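Local coordinates for protein phosphoinositol-specific phospholipase C (Pseudomonas sp., PDB 5FYP) that probably cleaves phosphoinositides at the phosphodiester bond with the help of a bound calcium ion, as a bacterial calcium-dependent phospholipase C, at residues V209-V214 with G234-N239; Y199-T204 with S230-Y235. All blocks are in the same frame, centred on the assembly; numbering follows the deposited sequence. Where two conformers were deposited one is given.

Interaction 1. Residues V209-V214 with G234-N239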
loop_
_atom_site.group_PDB
_atom_site.type_symbol
_atom_site.label_atom_id
_atom_site.label_comp_id
_atom_site.label_asym_id
_atom_site.label_seq_id
_atom_site.Cartn_x
_atom_site.Cartn_y
_atom_site.Cartn_z
ATOM N N VAL A 209 -6.046 3.524 6.828
ATOM C CA VAL A 209 -5.423 2.656 5.830
ATOM C C VAL A 209 -6.434 2.343 4.743
ATOM O O VAL A 209 -7.609 2.087 5.013
ATOM C CB VAL A 209 -4.907 1.367 6.532
ATOM C CG1 VAL A 209 -4.171 0.449 5.573
ATOM C CG2 VAL A 209 -4.037 1.697 7.725
ATOM N N PHE A 210 -5.946 2.351 3.502
ATOM C CA PHE A 210 -6.723 1.908 2.327
ATOM C C PHE A 210 -6.775 0.380 2.278
ATOM O O PHE A 210 -5.734 -0.270 2.276
ATOM C CB PHE A 210 -6.040 2.368 1.032
ATOM C CG PHE A 210 -6.136 3.840 0.774
ATOM C CD1 PHE A 210 -5.218 4.739 1.312
ATOM C CD2 PHE A 210 -7.141 4.348 -0.030
ATOM C CE1 PHE A 210 -5.307 6.081 1.041
ATOM C CE2 PHE A 210 -7.255 5.698 -0.269
ATOM C CZ PHE A 210 -6.336 6.568 0.274
ATOM N N ILE A 211 -7.954 -0.216 2.102
ATOM C CA ILE A 211 -8.023 -1.645 1.868
ATOM C C ILE A 211 -7.864 -1.961 0.378
ATOM O O ILE A 211 -8.366 -1.235 -0.475
ATOM C CB ILE A 211 -9.301 -2.276 2.436
ATOM C CG1 ILE A 211 -10.593 -1.709 1.844
ATOM C CG2 ILE A 211 -9.309 -2.170 3.959
ATOM C CD1 ILE A 211 -11.811 -2.560 2.138
ATOM N N SER A 212 -7.115 -3.026 0.073
ATOM C CA SER A 212 -6.884 -3.391 -1.310
ATOM C C SER A 212 -7.105 -4.889 -1.487
ATOM O O SER A 212 -6.198 -5.680 -1.236
ATOM C CB SER A 212 -5.483 -2.998 -1.739
ATOM O OG SER A 212 -5.300 -3.311 -3.101
ATOM N N PRO A 213 -8.331 -5.280 -1.837
ATOM C CA PRO A 213 -8.649 -6.716 -1.849
ATOM C C PRO A 213 -7.999 -7.471 -2.987
ATOM O O PRO A 213 -7.745 -6.934 -4.067
ATOM C CB PRO A 213 -10.173 -6.729 -1.982
ATOM C CG PRO A 213 -10.498 -5.447 -2.661
ATOM C CD PRO A 213 -9.513 -4.453 -2.100
ATOM N N VAL A 214 -7.814 -8.766 -2.740
ATOM C CA VAL A 214 -7.451 -9.730 -3.758
ATOM C C VAL A 214 -8.545 -9.687 -4.825
ATOM O O VAL A 214 -9.734 -9.784 -4.536
ATOM C CB VAL A 214 -7.345 -11.152 -3.165
ATOM C CG1 VAL A 214 -7.078 -12.171 -4.259
ATOM C CG2 VAL A 214 -6.261 -11.214 -2.089
ATOM N N GLY A 234 -17.742 -0.859 -0.455
ATOM C CA GLY A 234 -17.875 0.540 -0.841
ATOM C C GLY A 234 -16.661 1.409 -0.543
ATOM O O GLY A 234 -16.518 2.459 -1.146
ATOM N N TYR A 235 -15.774 0.958 0.364
ATOM C CA TYR A 235 -14.553 1.684 0.700
ATOM C C TYR A 235 -13.395 1.387 -0.233
ATOM O O TYR A 235 -12.323 1.946 -0.074
ATOM C CB TYR A 235 -14.142 1.396 2.155
ATOM C CG TYR A 235 -15.097 1.929 3.195
ATOM C CD1 TYR A 235 -14.965 3.230 3.695
ATOM C CD2 TYR A 235 -16.158 1.185 3.632
ATOM C CE1 TYR A 235 -15.859 3.731 4.629
ATOM C CE2 TYR A 235 -17.069 1.686 4.565
ATOM C CZ TYR A 235 -16.923 2.970 5.047
ATOM O OH TYR A 235 -17.805 3.511 5.938
ATOM N N VAL A 236 -13.570 0.464 -1.178
ATOM C CA VAL A 236 -12.439 -0.004 -1.979
ATOM C C VAL A 236 -12.015 1.024 -3.032
ATOM O O VAL A 236 -12.762 1.309 -3.964
ATOM C CB VAL A 236 -12.800 -1.353 -2.633
ATOM C CG1 VAL A 236 -11.787 -1.787 -3.660
ATOM C CG2 VAL A 236 -12.970 -2.425 -1.557
ATOM N N ALA A 237 -10.768 1.470 -2.888
ATOM C CA ALA A 237 -10.156 2.435 -3.788
ATOM C C ALA A 237 -8.849 1.918 -4.383
ATOM O O ALA A 237 -8.128 2.645 -5.073
ATOM C CB ALA A 237 -9.895 3.747 -3.062
ATOM N N MET A 238 -8.547 0.636 -4.119
ATOM C CA MET A 238 -7.308 -0.013 -4.508
ATOM C C MET A 238 -7.599 -1.488 -4.725
ATOM O O MET A 238 -8.520 -2.028 -4.105
ATOM C CB MET A 238 -6.235 0.126 -3.431
ATOM C CG MET A 238 -5.825 1.566 -3.182
ATOM S SD MET A 238 -4.192 1.575 -2.407
ATOM C CE MET A 238 -3.859 3.331 -2.261
ATOM N N ASN A 239 -6.825 -2.120 -5.603
ATOM C CA ASN A 239 -7.014 -3.541 -5.903
ATOM C C ASN A 239 -5.659 -4.221 -6.027
ATOM O O ASN A 239 -4.720 -3.667 -6.574
ATOM C CB ASN A 239 -7.830 -3.729 -7.178
ATOM C CG ASN A 239 -9.280 -3.318 -6.975
ATOM O OD1 ASN A 239 -9.665 -2.155 -7.224
ATOM N ND2 ASN A 239 -10.081 -4.249 -6.497
HETATM O O HOH W 1 -8.917 1.397 -0.776
HETATM O O HOH W 2 -10.164 2.032 1.629
#

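Interaction 2. Residues Y199-T204 with S230-Y235. With SO4 (sulfate ion), chain E.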
loop_
_atom_site.group_PDB
_atom_site.type_symbol
_atom_site.label_atom_id
_atom_site.label_comp_id
_atom_site.label_asym_id
_atom_site.label_seq_id
_atom_site.Cartn_x
_atom_site.Cartn_y
_atom_site.Cartn_z
ATOM N N TYR A 199 -11.617 -5.003 8.940
ATOM C CA TYR A 199 -10.984 -3.709 9.187
ATOM C C TYR A 199 -11.922 -2.558 8.806
ATOM O O TYR A 199 -12.143 -1.632 9.590
ATOM C CB TYR A 199 -9.654 -3.651 8.437
ATOM C CG TYR A 199 -9.029 -2.279 8.494
ATOM C CD1 TYR A 199 -8.237 -1.890 9.580
ATOM C CD2 TYR A 199 -9.257 -1.355 7.497
ATOM C CE1 TYR A 199 -7.722 -0.614 9.673
ATOM C CE2 TYR A 199 -8.733 -0.068 7.558
ATOM C CZ TYR A 199 -7.975 0.302 8.670
ATOM O OH TYR A 199 -7.504 1.575 8.723
ATOM N N ALA A 200 -12.505 -2.616 7.611
ATOM C CA ALA A 200 -13.363 -1.544 7.146
ATOM C C ALA A 200 -14.639 -1.431 7.971
ATOM O O ALA A 200 -15.120 -0.326 8.231
ATOM C CB ALA A 200 -13.688 -1.711 5.666
ATOM N N GLU A 201 -15.209 -2.566 8.379
ATOM C CA GLU A 201 -16.404 -2.520 9.239
ATOM C C GLU A 201 -16.096 -1.889 10.587
ATOM O O GLU A 201 -16.925 -1.176 11.136
ATOM C CB GLU A 201 -16.998 -3.920 9.376
ATOM C CG GLU A 201 -17.673 -4.316 8.079
ATOM C CD GLU A 201 -18.789 -5.271 8.181
ATOM O OE1 GLU A 201 -18.859 -5.974 9.239
ATOM O OE2 GLU A 201 -19.540 -5.275 7.159
ATOM N N ALA A 202 -14.906 -2.130 11.099
ATOM C CA ALA A 202 -14.510 -1.563 12.394
ATOM C C ALA A 202 -14.226 -0.053 12.309
ATOM O O ALA A 202 -14.611 0.682 13.210
ATOM C CB ALA A 202 -13.290 -2.282 12.932
ATOM N N ARG A 203 -13.558 0.375 11.255
ATOM C CA ARG A 203 -13.018 1.737 11.193
ATOM C C ARG A 203 -13.854 2.713 10.372
ATOM O O ARG A 203 -13.723 3.918 10.550
ATOM C CB ARG A 203 -11.570 1.731 10.696
ATOM C CG ARG A 203 -10.617 0.874 11.534
ATOM C CD ARG A 203 -10.677 1.134 13.013
ATOM N NE ARG A 203 -10.409 2.538 13.327
ATOM C CZ ARG A 203 -11.017 3.254 14.281
ATOM N NH1 ARG A 203 -11.969 2.720 15.050
ATOM N NH2 ARG A 203 -10.735 4.525 14.417
ATOM N N THR A 204 -14.635 2.185 9.421
ATOM C CA THR A 204 -15.475 2.962 8.508
ATOM C C THR A 204 -14.705 4.181 7.989
ATOM O O THR A 204 -13.566 4.048 7.522
ATOM C CB THR A 204 -16.875 3.213 9.071
ATOM O OG1 THR A 204 -16.813 4.025 10.245
ATOM C CG2 THR A 204 -17.583 1.901 9.352
ATOM N N SER A 230 -21.035 -5.951 1.420
ATOM C CA SER A 230 -21.322 -4.826 0.551
ATOM C C SER A 230 -20.841 -3.487 1.168
ATOM O O SER A 230 -20.247 -2.632 0.509
ATOM C CB SER A 230 -22.796 -4.815 0.215
ATOM O OG SER A 230 -23.053 -3.741 -0.635
ATOM N N GLN A 231 -21.084 -3.303 2.460
ATOM C CA GLN A 231 -20.666 -2.061 3.110
ATOM C C GLN A 231 -19.134 -1.874 3.009
ATOM O O GLN A 231 -18.652 -0.799 2.644
ATOM C CB GLN A 231 -21.065 -2.093 4.576
ATOM C CG GLN A 231 -20.533 -0.949 5.404
ATOM C CD GLN A 231 -20.756 -1.150 6.902
ATOM O OE1 GLN A 231 -21.622 -1.926 7.283
ATOM N NE2 GLN A 231 -19.989 -0.466 7.756
ATOM N N SER A 232 -18.381 -2.924 3.312
ATOM C CA SER A 232 -16.925 -2.807 3.207
ATOM C C SER A 232 -16.453 -2.599 1.781
ATOM O O SER A 232 -15.457 -1.892 1.520
ATOM C CB SER A 232 -16.233 -3.996 3.819
ATOM O OG SER A 232 -16.447 -3.969 5.213
ATOM N N SER A 233 -17.141 -3.234 0.835
ATOM C CA SER A 233 -16.818 -3.103 -0.587
ATOM C C SER A 233 -16.819 -1.640 -1.030
ATOM O O SER A 233 -16.041 -1.240 -1.863
ATOM C CB SER A 233 -17.777 -3.910 -1.413
ATOM O OG SER A 233 -17.663 -5.306 -1.163
ATOM N N GLY A 234 -17.742 -0.859 -0.455
ATOM C CA GLY A 234 -17.875 0.540 -0.841
ATOM C C GLY A 234 -16.661 1.409 -0.543
ATOM O O GLY A 234 -16.518 2.459 -1.146
ATOM N N TYR A 235 -15.774 0.958 0.364
ATOM C CA TYR A 235 -14.553 1.684 0.700
ATOM C C TYR A 235 -13.395 1.387 -0.233
ATOM O O TYR A 235 -12.323 1.946 -0.074
ATOM C CB TYR A 235 -14.142 1.396 2.155
ATOM C CG TYR A 235 -15.097 1.929 3.195
ATOM C CD1 TYR A 235 -14.965 3.230 3.695
ATOM C CD2 TYR A 235 -16.158 1.185 3.632
ATOM C CE1 TYR A 235 -15.859 3.731 4.629
ATOM C CE2 TYR A 235 -17.069 1.686 4.565
ATOM C CZ TYR A 235 -16.923 2.970 5.047
ATOM O OH TYR A 235 -17.805 3.511 5.938
HETATM S S SO4 E . -12.885 5.823 17.291
HETATM O O1 SO4 E . -13.426 4.505 16.802
HETATM O O2 SO4 E . -12.636 5.691 18.761
HETATM O O3 SO4 E . -11.587 6.121 16.606
HETATM O O4 SO4 E . -13.893 6.935 17.226
HETATM O O HOH W 3 -19.574 -0.828 10.443
HETATM O O HOH W 4 -22.712 -4.845 6.829
#

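Interaction 1. Residues V209-V214 with G234-N239
Met-238 lays its terminal methyl over one face of the Phe-210 ring, a CH-pi contact in which CE stands 4.1 Å from the ring centroid and 22° off the normal, displaced toward the rim. The two side chains cross at about a right angle. The thioether chain is extended beyond CG, and SD, oblique to the ring and near Phe-210 CB, adds a Met-aromatic contact. Ala-237 CB meets the ring at its edge, close to the ring plane, and Leu-154 of helix 151-158 packs against both Phe-210 and Ala-237. An alanine in place of Phe-210 would probably leave the Met-238 methyl without its aromatic partner and open a gap beside Ala-237.

The other apolar contacts gather on Val-236. Its CG2 lies 3.9 Å from Ile-211 CD1, while CG1 meets Pro-213 CD tip to tip. Chi1 of 60° sets Ile-211 CG1 between the backbone N and the carbonyl carbon, and an anti chi2 (165°) then carries CD1 to that valine.

Backbone polar groups are linked through water. Water 1 donates to Ile-211 O and accepts from Ala-237 N (2.8 Å), lying in the plane of the Phe-210 ring at its edge; water 2 accepts from Ile-211 N and donates to Tyr-235 O. Met-238 O, buried here without a hydrogen-bonding partner, receives a CA-H...O contact from Ser-212 CA at 3.5 Å. Ser-212 CB also packs against Met-238 CB at 3.6 Å. Asn-239 OD1 is bonded to His-257, and ND2, beside Pro-213 CG, to Thr-215 OG1 and Asp-220 O.

The two waters thus bridge strand 210-211, at the border of one mixed sheet, to the loop leading into strand 238-242, at the border of another, and farther along Pro-213 bonds directly to Asn-240: a seam consistent with the distorted TIM barrel of this family.

Interaction 2. Residues Y199-T204 with S230-Y235
Two helix ends pack together on the barrel periphery: the last turn of helix 193-203 lies against the short helix 230-233 and the turn that follows it. At their nearest approach, Ala-200 and Ser-232 have CA atoms 5.5 Å apart, a spacing that the small side chains allow. Ala-200 CB touches Ser-232 OG at 3.6 Å and also packs on Tyr-235 CD2. Ser-232 OG is hydrogen-bonded to Ser-197 O, one helical turn ahead of Glu-201, which ties the short helix directly to the longer one. Glu-201 CG comes close beside the same hydroxyl.

The outer side of the contact, where Glu-201 and Gln-231 are exposed, is polar and hydrated. These two side chains cross with carboxylate and amide planes 25° apart, and their facing oxygens, OE2 and OE1, are joined by water 4, which donates to both. Two acceptors are thereby reconciled by a single water; Glu-201 OE2 is also bonded to Ser-229 OG. Water 3 accepts from Gln-231 NE2 at 2.7 Å and donates to Glu-201 O. Gln-231 reaches these waters with CG anti to its backbone N (chi1 172°) and an extended chain, and its NE2 also lies 3.7 Å from Thr-204 CG2.

Thr-204 leaves the helix with positive phi (43°), and its backbone runs obliquely past the Tyr-235 ring: Thr-204 C lies 3.6 Å from Tyr-235 CE1. Ser-232 O stands in the plane of that ring, at its edge. Beyond the contact, Arg-203 holds a salt bridge to Asp-137 through NE, while NH1 and NH2 grip two oxygens of a sulfate, probably from the crystallisation liquor. At the phenol end, Tyr-235 OH rests against Thr-204 CB, 3.3 Å away.

In the fold
From the N-terminal side, helix 193-203 brings residues 199-204, and the chain turns almost at once into strand 210-211, which supplies residues 209-214. After helix 219-222 and helix 230-233 it passes through Gly-234 and Tyr-235, common to both contacts, into strand 238-242. Interaction 2 closes the loop between 204 and 230, and interaction 1 that between 214 and 234. The contacts cross rather than nest, because both first segments precede both second ones in the same order. Ile-211 joins the two, packing on Tyr-199 and Ala-200 and on Ser-232 O. Together they tie two mixed sheets and their peripheral helices.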